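PDB 2OOD: Blr3880 protein from Bradyrhizobium japonicum, which probably catalyses the zinc-dependent hydrolytic deamination of guanine to xanthine and ammonia. Local coordinates for residues 377-380 / 381-385. Numbering follows the deposited sequence.
Sequences GFWS and VTLGG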
# COMPACT_ATOMS: atom_id res chain seq x y z
N GLY A 377 7.00 -11.99 -8.60
CA GLY A 377 7.24 -10.63 -8.19
C GLY A 377 8.70 -10.23 -8.17
O GLY A 377 9.07 -9.17 -8.66
N PHE A 378 9.54 -11.08 -7.60
CA PHE A 378 10.96 -10.80 -7.52
C PHE A 378 11.73 -11.01 -8.81
O PHE A 378 12.83 -10.48 -8.97
CB PHE A 378 11.58 -11.58 -6.38
CG PHE A 378 11.47 -10.87 -5.08
CD1 PHE A 378 12.25 -9.73 -4.84
CD2 PHE A 378 10.53 -11.25 -4.13
CE1 PHE A 378 12.09 -9.00 -3.68
CE2 PHE A 378 10.37 -10.51 -2.96
CZ PHE A 378 11.15 -9.38 -2.74
N TRP A 379 11.16 -11.79 -9.72
CA TRP A 379 11.78 -12.00 -11.01
C TRP A 379 11.51 -10.71 -11.78
O TRP A 379 12.36 -10.21 -12.50
CB TRP A 379 11.13 -13.18 -11.73
CG TRP A 379 11.56 -13.31 -13.18
CD1 TRP A 379 12.70 -13.90 -13.65
CD2 TRP A 379 10.86 -12.81 -14.33
NE1 TRP A 379 12.75 -13.80 -15.02
CE2 TRP A 379 11.64 -13.14 -15.46
CE3 TRP A 379 9.66 -12.13 -14.52
CZ2 TRP A 379 11.25 -12.80 -16.76
CZ3 TRP A 379 9.27 -11.79 -15.81
CH2 TRP A 379 10.06 -12.13 -16.91
N SER A 380 10.31 -10.16 -11.59
CA SER A 380 9.89 -8.92 -12.27
C SER A 380 10.70 -7.68 -11.90
O SER A 380 10.85 -6.80 -12.73
CB SER A 380 8.41 -8.64 -12.00
OG SER A 380 7.58 -9.51 -12.74
N VAL A 381 11.19 -7.61 -10.67
CA VAL A 381 11.97 -6.44 -10.26
C VAL A 381 13.47 -6.67 -10.46
O VAL A 381 14.28 -5.82 -10.09
CB VAL A 381 11.69 -6.07 -8.79
CG1 VAL A 381 10.23 -5.72 -8.61
CG2 VAL A 381 12.08 -7.21 -7.87
N THR A 382 13.83 -7.81 -11.05
CA THR A 382 15.23 -8.12 -11.32
C THR A 382 15.41 -8.65 -12.73
O THR A 382 15.31 -7.88 -13.69
CB THR A 382 15.82 -9.13 -10.31
OG1 THR A 382 15.17 -10.40 -10.46
CG2 THR A 382 15.64 -8.63 -8.88
N LEU A 383 15.66 -9.95 -12.89
CA LEU A 383 15.88 -10.52 -14.22
C LEU A 383 14.82 -10.13 -15.25
O LEU A 383 15.14 -9.77 -16.39
CB LEU A 383 15.99 -12.04 -14.14
CG LEU A 383 16.37 -12.74 -15.46
CD1 LEU A 383 17.69 -12.17 -15.99
CD2 LEU A 383 16.49 -14.23 -15.24
N GLY A 384 13.56 -10.19 -14.84
CA GLY A 384 12.47 -9.83 -15.73
C GLY A 384 12.53 -8.37 -16.14
O GLY A 384 12.31 -8.03 -17.29
N GLY A 385 12.83 -7.51 -15.18
CA GLY A 385 12.92 -6.09 -15.48
C GLY A 385 14.10 -5.81 -16.37
O GLY A 385 14.06 -4.89 -17.19
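The indole of Trp379 lies flat against the backbone of Gly384, whose CA sits over the six-membered ring, 3.3 Å from its centroid and only 10° off the ring normal, a CH-pi contact. With CG anti to the backbone N (chi1 170°), the tryptophan lays its indole along the first turn of the next helix. The five-membered ring also meets Leu383: CB of the leucine comes to 3.8 Å from Trp379 CD1, and Leu383 CD2 lies beside Trp379 NE1, the two side chains crossing at a slant. A CB at Gly384 would probably come too near the ring. Replacing the indole by an alanine would probably leave the Gly384 CA and the flank of Leu383 without their flat support and open a gap between the two helices.

The carbonyl of Trp379 binds the same junction through its O, which accepts from Gly384 N at 2.6 Å and from Thr382 N at 3.2 Å, the two donors arriving from opposite faces of the carbonyl plane. One residue earlier, Phe378 O accepts a hydrogen bond from Thr382 OG1 at 2.8 Å, in the carbonyl plane; the threonine chi1 of 66° places OG1 beside Phe378 O. Phe378 and Val381 point the same way, side by side, with CD1 of the Phe378 ring 3.9 Å from Val381 CG2.

The result is a buried junction between helix 374-380 and helix 383-388 in the TIM-barrel-type amidohydrolase fold. Phe15 of strand 11-15 meets the Trp379 indole edge-to-face, Phe75 of strand 70-81 packs on Phe378, Val381 and Thr382, and Leu441 and Met445 of helix 434-447 lie against Phe378.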